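Local structure of type II restriction enzyme SfiI (2EZV) at a contact of chain A with DNA and the interface of chains A and B. The protein cuts double-stranded DNA as a tetrameric type IIF restriction endonuclease, recognising the interrupted sequence 5'-GGCCN(5)GGCC-3'. Coordinates in Å, arbitrary orientation; residue numbers count along the deposited sequence, not the author numbering. Chains: chain A/B, Type II restriction enzyme SfiI.

Contact 1: a contact of chain A with DNA. Residues chain A 207-209, 215, 218. With nucleotides of chain C; nucleotides of chain D.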
loop_
_atom_site.group_PDB
_atom_site.type_symbol
_atom_site.label_atom_id
_atom_site.label_comp_id
_atom_site.label_asym_id
_atom_site.label_seq_id
_atom_site.Cartn_x
_atom_site.Cartn_y
_atom_site.Cartn_z
ATOM N N GLY A 207 28.239 -28.042 3.384
ATOM C CA GLY A 207 27.829 -27.127 2.331
ATOM C C GLY A 207 27.928 -27.690 0.923
ATOM O O GLY A 207 28.402 -28.801 0.710
ATOM N N LYS A 208 27.478 -26.910 -0.051
ATOM C CA LYS A 208 27.494 -27.343 -1.446
ATOM C C LYS A 208 28.709 -26.771 -2.183
ATOM O O LYS A 208 28.939 -27.069 -3.354
ATOM C CB LYS A 208 26.186 -26.913 -2.133
ATOM C CG LYS A 208 26.070 -27.295 -3.601
ATOM C CD LYS A 208 24.829 -26.680 -4.234
ATOM C CE LYS A 208 23.615 -27.583 -4.129
ATOM N NZ LYS A 208 23.578 -28.613 -5.208
ATOM N N HIS A 209 29.487 -25.959 -1.481
ATOM C CA HIS A 209 30.678 -25.352 -2.057
ATOM C C HIS A 209 31.744 -26.414 -2.334
ATOM O O HIS A 209 31.578 -27.579 -1.978
ATOM C CB HIS A 209 31.238 -24.300 -1.100
ATOM C CG HIS A 209 31.672 -24.861 0.217
ATOM N ND1 HIS A 209 30.799 -25.486 1.083
ATOM C CD2 HIS A 209 32.890 -24.917 0.806
ATOM C CE1 HIS A 209 31.461 -25.902 2.147
ATOM N NE2 HIS A 209 32.731 -25.569 2.004
ATOM N N GLU A 215 36.582 -22.729 -2.714
ATOM C CA GLU A 215 35.409 -21.854 -2.661
ATOM C C GLU A 215 35.103 -21.491 -1.201
ATOM O O GLU A 215 35.353 -22.286 -0.288
ATOM C CB GLU A 215 34.208 -22.536 -3.323
ATOM C CG GLU A 215 34.515 -23.094 -4.722
ATOM C CD GLU A 215 33.295 -23.691 -5.418
ATOM O OE1 GLU A 215 32.389 -24.189 -4.726
ATOM O OE2 GLU A 215 33.246 -23.680 -6.665
ATOM N N ARG A 218 29.855 -22.810 2.320
ATOM C CA ARG A 218 28.444 -22.611 2.549
ATOM C C ARG A 218 27.987 -23.708 3.490
ATOM O O ARG A 218 28.798 -24.532 3.922
ATOM C CB ARG A 218 27.698 -22.673 1.225
ATOM C CG ARG A 218 27.958 -21.460 0.362
ATOM C CD ARG A 218 27.119 -21.510 -0.884
ATOM N NE ARG A 218 27.757 -22.280 -1.936
ATOM C CZ ARG A 218 27.104 -22.822 -2.959
ATOM N NH1 ARG A 218 25.784 -22.686 -3.063
ATOM N NH2 ARG A 218 27.778 -23.482 -3.889
ATOM P P DG C 6 33.057 -33.464 1.956
ATOM O OP1 DG C 6 34.239 -34.172 2.502
ATOM O OP2 DG C 6 32.615 -32.193 2.577
ATOM O "O5'" DG C 6 33.349 -33.211 0.410
ATOM C "C5'" DG C 6 32.442 -33.693 -0.573
ATOM C "C4'" DG C 6 32.730 -33.103 -1.935
ATOM O "O4'" DG C 6 31.458 -32.945 -2.601
ATOM C "C3'" DG C 6 33.335 -31.695 -1.909
ATOM O "O3'" DG C 6 33.817 -31.446 -3.242
ATOM C "C2'" DG C 6 32.099 -30.819 -1.790
ATOM C "C1'" DG C 6 31.179 -31.565 -2.728
ATOM N N9 DG C 6 29.740 -31.357 -2.672
ATOM C C8 DG C 6 28.983 -30.786 -1.678
ATOM N N7 DG C 6 27.717 -30.693 -1.993
ATOM C C5 DG C 6 27.640 -31.252 -3.263
ATOM C C6 DG C 6 26.529 -31.432 -4.136
ATOM O O6 DG C 6 25.346 -31.116 -3.956
ATOM N N1 DG C 6 26.910 -32.047 -5.324
ATOM C C2 DG C 6 28.189 -32.439 -5.638
ATOM N N2 DG C 6 28.367 -33.024 -6.828
ATOM N N3 DG C 6 29.224 -32.272 -4.841
ATOM C C4 DG C 6 28.879 -31.680 -3.683
ATOM P P DC C 7 35.371 -31.153 -3.535
ATOM O OP1 DC C 7 36.168 -32.227 -2.891
ATOM O OP2 DC C 7 35.701 -29.732 -3.253
ATOM O "O5'" DC C 7 35.417 -31.369 -5.116
ATOM C "C5'" DC C 7 35.065 -32.639 -5.662
ATOM C "C4'" DC C 7 34.664 -32.540 -7.119
ATOM O "O4'" DC C 7 33.239 -32.281 -7.252
ATOM C "C3'" DC C 7 35.347 -31.400 -7.876
ATOM O "O3'" DC C 7 35.505 -31.774 -9.256
ATOM C "C2'" DC C 7 34.365 -30.252 -7.699
ATOM C "C1'" DC C 7 33.026 -30.982 -7.788
ATOM N N1 DC C 7 31.865 -30.361 -7.113
ATOM C C2 DC C 7 30.596 -30.385 -7.750
ATOM O O2 DC C 7 30.468 -30.954 -8.841
ATOM N N3 DC C 7 29.547 -29.783 -7.151
ATOM C C4 DC C 7 29.709 -29.174 -5.972
ATOM N N4 DC C 7 28.646 -28.580 -5.424
ATOM C C5 DC C 7 30.970 -29.146 -5.299
ATOM C C6 DC C 7 32.009 -29.749 -5.899
ATOM P P DC C 8 36.447 -30.905 -10.231
ATOM O OP1 DC C 8 37.253 -31.865 -11.029
ATOM O OP2 DC C 8 37.126 -29.838 -9.452
ATOM O "O5'" DC C 8 35.412 -30.220 -11.217
ATOM C "C5'" DC C 8 34.148 -29.824 -10.727
ATOM C "C4'" DC C 8 33.111 -29.879 -11.818
ATOM O "O4'" DC C 8 31.853 -29.562 -11.188
ATOM C "C3'" DC C 8 33.299 -28.837 -12.911
ATOM O "O3'" DC C 8 32.747 -29.297 -14.151
ATOM C "C2'" DC C 8 32.580 -27.627 -12.344
ATOM C "C1'" DC C 8 31.449 -28.239 -11.521
ATOM N N1 DC C 8 31.226 -27.523 -10.251
ATOM C C2 DC C 8 29.918 -27.264 -9.846
ATOM O O2 DC C 8 28.989 -27.664 -10.556
ATOM N N3 DC C 8 29.705 -26.587 -8.690
ATOM C C4 DC C 8 30.743 -26.175 -7.957
ATOM N N4 DC C 8 30.490 -25.501 -6.834
ATOM C C5 DC C 8 32.089 -26.437 -8.345
ATOM C C6 DC C 8 32.281 -27.109 -9.484
ATOM P P DG D 14 18.952 -21.090 -6.447
ATOM O OP1 DG D 14 17.621 -20.448 -6.455
ATOM O OP2 DG D 14 19.526 -21.569 -5.166
ATOM O "O5'" DG D 14 18.857 -22.310 -7.450
ATOM C "C5'" DG D 14 19.291 -23.592 -7.056
ATOM C "C4'" DG D 14 19.841 -24.342 -8.244
ATOM O "O4'" DG D 14 21.249 -24.016 -8.415
ATOM C "C3'" DG D 14 19.811 -25.832 -7.917
ATOM O "O3'" DG D 14 19.821 -26.554 -9.128
ATOM C "C2'" DG D 14 21.140 -26.054 -7.240
ATOM C "C1'" DG D 14 22.019 -25.155 -8.075
ATOM N N9 DG D 14 23.254 -24.757 -7.421
ATOM C C8 DG D 14 23.427 -24.060 -6.251
ATOM N N7 DG D 14 24.678 -23.982 -5.888
ATOM C C5 DG D 14 25.365 -24.647 -6.893
ATOM C C6 DG D 14 26.749 -24.909 -7.048
ATOM O O6 DG D 14 27.681 -24.594 -6.292
ATOM N N1 DG D 14 27.005 -25.620 -8.222
ATOM C C2 DG D 14 26.049 -26.030 -9.123
ATOM N N2 DG D 14 26.469 -26.703 -10.205
ATOM N N3 DG D 14 24.762 -25.796 -8.979
ATOM C C4 DG D 14 24.495 -25.107 -7.853
#
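A:Arg218 and A:Glu215 read the pair formed by DG14 of chain D and DC8 of chain C from the major groove. They lie in the loop between strands 204-206 and 219-221 of this type IIF restriction endonuclease, bound to cognate DNA. The guanidinium of A:Arg218 grips the guanine end-on and in plane. NH2 of A:Arg218 donates to the carbonyl oxygen O6 of DG14 over 2.6 Å. NH1 of A:Arg218 donates to N7 of DG14 at 3.3 Å. Both are on its Hoogsteen edge. The arginine chain bends at chi3 (-86°), which turns the flat end toward the base.

On the cytosines the protein supplies acceptors. The exocyclic amine N4 of DC8 donates to OE1 of A:Glu215 at 3.1 Å; OE1 accepts through its syn lone pair. The same N4 also pairs with O6 of DG14. One base pair is thus read on both strands. N4 of DC7 donates to the backbone carbonyl O of A:Lys208 at 2.6 Å, in the carbonyl plane.

Packing involves the A:Lys208 side chain. CD of A:Lys208 lies over the five-membered ring of DG14, 3.5 Å from its centroid, a CH-pi contact. The chain then bends, and its amine NZ makes a weak bond to O6 of DG6 of chain C.

Contact 2: the interface of chains A and B. Residues chain A 3, 68, 85, 92; chain B 22, 26, 30, 267.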
loop_
_atom_site.group_PDB
_atom_site.type_symbol
_atom_site.label_atom_id
_atom_site.label_comp_id
_atom_site.label_asym_id
_atom_site.label_seq_id
_atom_site.Cartn_x
_atom_site.Cartn_y
_atom_site.Cartn_z
ATOM N N GLN A 3 8.583 -4.983 24.221
ATOM C CA GLN A 3 8.949 -4.381 22.957
ATOM C C GLN A 3 10.320 -4.949 22.565
ATOM O O GLN A 3 10.669 -5.004 21.387
ATOM C CB GLN A 3 9.018 -2.862 23.099
ATOM C CG GLN A 3 7.673 -2.210 23.377
ATOM C CD GLN A 3 7.741 -0.701 23.258
ATOM O OE1 GLN A 3 8.425 -0.032 24.036
ATOM N NE2 GLN A 3 7.035 -0.155 22.269
ATOM N N TYR A 68 1.842 -3.809 9.552
ATOM C CA TYR A 68 2.291 -2.503 10.045
ATOM C C TYR A 68 3.758 -2.191 9.724
ATOM O O TYR A 68 4.639 -2.479 10.520
ATOM C CB TYR A 68 2.060 -2.519 11.558
ATOM C CG TYR A 68 2.085 -1.209 12.319
ATOM C CD1 TYR A 68 1.641 -1.173 13.642
ATOM C CD2 TYR A 68 2.575 -0.023 11.754
ATOM C CE1 TYR A 68 1.677 -0.006 14.390
ATOM C CE2 TYR A 68 2.613 1.164 12.506
ATOM C CZ TYR A 68 2.158 1.155 13.822
ATOM O OH TYR A 68 2.159 2.299 14.582
ATOM N N TRP A 85 6.157 -4.070 12.407
ATOM C CA TRP A 85 5.699 -4.400 13.758
ATOM C C TRP A 85 4.848 -5.651 13.566
ATOM O O TRP A 85 4.079 -5.743 12.598
ATOM C CB TRP A 85 4.796 -3.321 14.358
ATOM C CG TRP A 85 5.432 -2.017 14.647
ATOM C CD1 TRP A 85 5.362 -0.885 13.888
ATOM C CD2 TRP A 85 6.152 -1.662 15.831
ATOM N NE1 TRP A 85 5.984 0.158 14.531
ATOM C CE2 TRP A 85 6.477 -0.289 15.727
ATOM C CE3 TRP A 85 6.551 -2.367 16.975
ATOM C CZ2 TRP A 85 7.178 0.392 16.722
ATOM C CZ3 TRP A 85 7.251 -1.690 17.968
ATOM C CH2 TRP A 85 7.558 -0.320 17.835
ATOM N N LEU A 92 3.604 -5.665 20.820
ATOM C CA LEU A 92 3.717 -5.298 19.410
ATOM C C LEU A 92 5.217 -5.367 19.173
ATOM O O LEU A 92 5.962 -4.451 19.542
ATOM C CB LEU A 92 3.218 -3.877 19.157
ATOM C CG LEU A 92 3.219 -3.479 17.680
ATOM C CD1 LEU A 92 2.173 -4.293 16.911
ATOM C CD2 LEU A 92 2.925 -2.005 17.550
ATOM N N ARG B 22 -3.482 -3.029 21.276
ATOM C CA ARG B 22 -2.094 -2.597 21.417
ATOM C C ARG B 22 -1.541 -2.006 20.124
ATOM O O ARG B 22 -0.904 -0.954 20.139
ATOM C CB ARG B 22 -1.204 -3.766 21.859
ATOM C CG ARG B 22 0.226 -3.346 22.141
ATOM C CD ARG B 22 0.268 -2.297 23.257
ATOM N NE ARG B 22 1.608 -1.758 23.484
ATOM C CZ ARG B 22 2.225 -0.909 22.666
ATOM N NH1 ARG B 22 1.623 -0.496 21.556
ATOM N NH2 ARG B 22 3.442 -0.458 22.963
ATOM N N GLN B 26 -0.200 2.108 19.278
ATOM C CA GLN B 26 1.087 2.539 18.727
ATOM C C GLN B 26 0.837 3.493 17.579
ATOM O O GLN B 26 1.526 4.497 17.429
ATOM C CB GLN B 26 1.890 1.368 18.160
ATOM C CG GLN B 26 2.703 0.612 19.171
ATOM C CD GLN B 26 3.873 1.393 19.732
ATOM O OE1 GLN B 26 4.211 1.227 20.886
ATOM N NE2 GLN B 26 4.501 2.223 18.919
ATOM N N GLN B 30 2.240 7.196 17.637
ATOM C CA GLN B 30 3.170 7.691 16.638
ATOM C C GLN B 30 2.559 8.757 15.730
ATOM O O GLN B 30 3.275 9.511 15.071
ATOM C CB GLN B 30 3.723 6.502 15.835
ATOM C CG GLN B 30 4.483 5.522 16.742
ATOM C CD GLN B 30 5.207 4.403 16.012
ATOM O OE1 GLN B 30 5.952 3.645 16.624
ATOM N NE2 GLN B 30 4.991 4.294 14.710
ATOM N N LEU B 267 8.245 5.337 17.338
ATOM C CA LEU B 267 9.067 5.937 16.299
ATOM C C LEU B 267 8.365 7.125 15.649
ATOM O O LEU B 267 7.174 7.350 15.864
ATOM C CB LEU B 267 9.401 4.901 15.213
ATOM C CG LEU B 267 10.090 3.584 15.577
ATOM C CD1 LEU B 267 11.153 3.815 16.633
ATOM C CD2 LEU B 267 9.074 2.630 16.102
HETATM O O HOH W 1 5.631 2.389 12.488
#
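A:Leu92 and A:Tyr68 of one subunit meet B:Gln26 of the other. Methyl CD2 of A:Leu92 lies 3.6 Å from CB of B:Gln26, and the two side chains cross at a slant. CE1 of A:Tyr68 reaches CB of B:Gln26 at 4.0 Å; the two side chains cross at about a right angle. CH2 of A:Trp85, on the benzo edge, is 3.7 Å from CD2 of B:Leu267, though the detail of the fit there is doubtful. Within chain A, CD1 of A:Trp85 sits over the centre of the A:Tyr68 ring, while CD2 of A:Leu92 lies over one face of the indole, near its rim. These neighbours restrict the tryptophan.

A polar link runs through water 1. The indole NE1 of A:Trp85 is 3.0 Å from water 1 O, which lies in the ring plane. The amide NE2 of B:Gln30 is also 3.0 Å from water 1 O.

Bonds inside chain B position its glutamines. NH2 of B:Arg22 donates to OE1 of B:Gln26 over 2.8 Å, on a lone pair and in the guanidinium plane. B:Gln26 bends at chi2 (-69°) to present this oxygen. Backbone N of B:Leu267 donates to OE1 of B:Gln30 at 2.9 Å, from above the carbonyl plane.

B:Arg22, B:Gln26 and B:Gln30 lie on helix 10-41. They face A:Trp85 on strand 80-86 and chain A loops.

Contact 3: the interface of chains A and B. Residues chain A 1, 88-89; chain B 15, 19, 89.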
loop_
_atom_site.group_PDB
_atom_site.type_symbol
_atom_site.label_atom_id
_atom_site.label_comp_id
_atom_site.label_asym_id
_atom_site.label_seq_id
_atom_site.Cartn_x
_atom_site.Cartn_y
_atom_site.Cartn_z
ATOM N N MET A 1 3.334 -6.926 28.581
ATOM C CA MET A 1 3.846 -6.944 27.185
ATOM C C MET A 1 5.266 -6.420 27.102
ATOM O O MET A 1 5.760 -5.760 28.026
ATOM C CB MET A 1 2.953 -6.113 26.267
ATOM C CG MET A 1 1.558 -6.686 26.085
ATOM S SD MET A 1 0.574 -5.691 24.952
ATOM C CE MET A 1 0.177 -6.921 23.662
ATOM N N SER A 88 1.250 -9.184 18.511
ATOM C CA SER A 88 1.359 -10.422 19.256
ATOM C C SER A 88 0.906 -10.223 20.688
ATOM O O SER A 88 0.930 -9.110 21.204
ATOM C CB SER A 88 2.819 -10.895 19.225
ATOM O OG SER A 88 3.101 -11.794 20.278
ATOM N N PRO A 89 0.473 -11.304 21.349
ATOM C CA PRO A 89 0.029 -11.188 22.740
ATOM C C PRO A 89 1.188 -10.822 23.669
ATOM O O PRO A 89 0.971 -10.308 24.766
ATOM C CB PRO A 89 -0.551 -12.572 23.036
ATOM C CG PRO A 89 0.239 -13.460 22.148
ATOM C CD PRO A 89 0.288 -12.680 20.859
ATOM N N SER B 15 -7.302 -12.144 24.387
ATOM C CA SER B 15 -5.923 -11.940 24.005
ATOM C C SER B 15 -5.801 -11.316 22.620
ATOM O O SER B 15 -4.975 -10.425 22.412
ATOM C CB SER B 15 -5.173 -13.275 24.049
ATOM O OG SER B 15 -3.821 -13.106 23.683
ATOM N N GLN B 19 -4.140 -7.635 21.604
ATOM C CA GLN B 19 -3.080 -7.308 20.653
ATOM C C GLN B 19 -3.612 -6.408 19.540
ATOM O O GLN B 19 -2.865 -5.636 18.942
ATOM C CB GLN B 19 -2.406 -8.574 20.084
ATOM C CG GLN B 19 -3.184 -9.375 19.051
ATOM C CD GLN B 19 -2.367 -10.546 18.500
ATOM O OE1 GLN B 19 -1.962 -11.432 19.244
ATOM N NE2 GLN B 19 -2.128 -10.548 17.195
ATOM N N PRO B 89 -0.418 -16.364 17.844
ATOM C CA PRO B 89 -0.060 -17.742 18.169
ATOM C C PRO B 89 -1.276 -18.651 18.241
ATOM O O PRO B 89 -1.147 -19.869 18.219
ATOM C CB PRO B 89 0.671 -17.598 19.501
ATOM C CG PRO B 89 -0.004 -16.419 20.114
ATOM C CD PRO B 89 -0.136 -15.459 18.970
#
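A:Pro89 and B:Pro89 meet across the two-fold interface of the SfiI subunits. The two side chains reach toward each other, with their CG and CD corners in contact. CD of A:Pro89 comes within 3.4 Å of CD of B:Pro89. CG of A:Pro89 is 3.6 Å from CG of B:Pro89. The same residue of both chains therefore packs against its own copy.

B:Gln19 lies alongside A:Pro89, and both side chains point the same way. CG of B:Gln19 sits between the backbone N and the carbonyl carbon (chi1 75°). Beyond CG the chain is extended (chi2 176°), which carries the amide along the A:Ser88 to A:Pro89 segment. Amide carbon CD of B:Gln19 is 3.8 Å from CA of A:Ser88. Farther back, CB of B:Gln19 is 3.6 Å from the backbone carbonyl O of A:Ser88. The glutamine thus touches this segment along its length.

B:Ser15 meets another part of the same proline. Hydroxyl OG of B:Ser15 is 3.4 Å from CB of A:Pro89, a van der Waals approach. The proline ring thus has B:Ser15 at CB and B:Pro89 at CG and CD.

B:Ser15 and B:Gln19 are one turn apart on helix 10-41. A:Ser88 and A:Pro89 belong to the loop joining strands 80-86 and 93-104.

Contacts 2 and 3 are neighbouring patches of one protein interface, their C-alpha centres about 12 Å apart. Both use helix 10-41 of chain B. Both use the chain A loop after strand 80-86 and the N-terminal stretch (A:Met1, A:Gln3); contact 2 also uses A:Trp85 in the strand. The two-fold symmetry repeats each patch with the chains exchanged. Contact 1 lies about 40 Å from contact 2 and from contact 3, between the C-alpha centres. DNA reading and this subunit pairing thus occupy separate surfaces. The separation may let the tetramer bind DNA while its subunits stay joined.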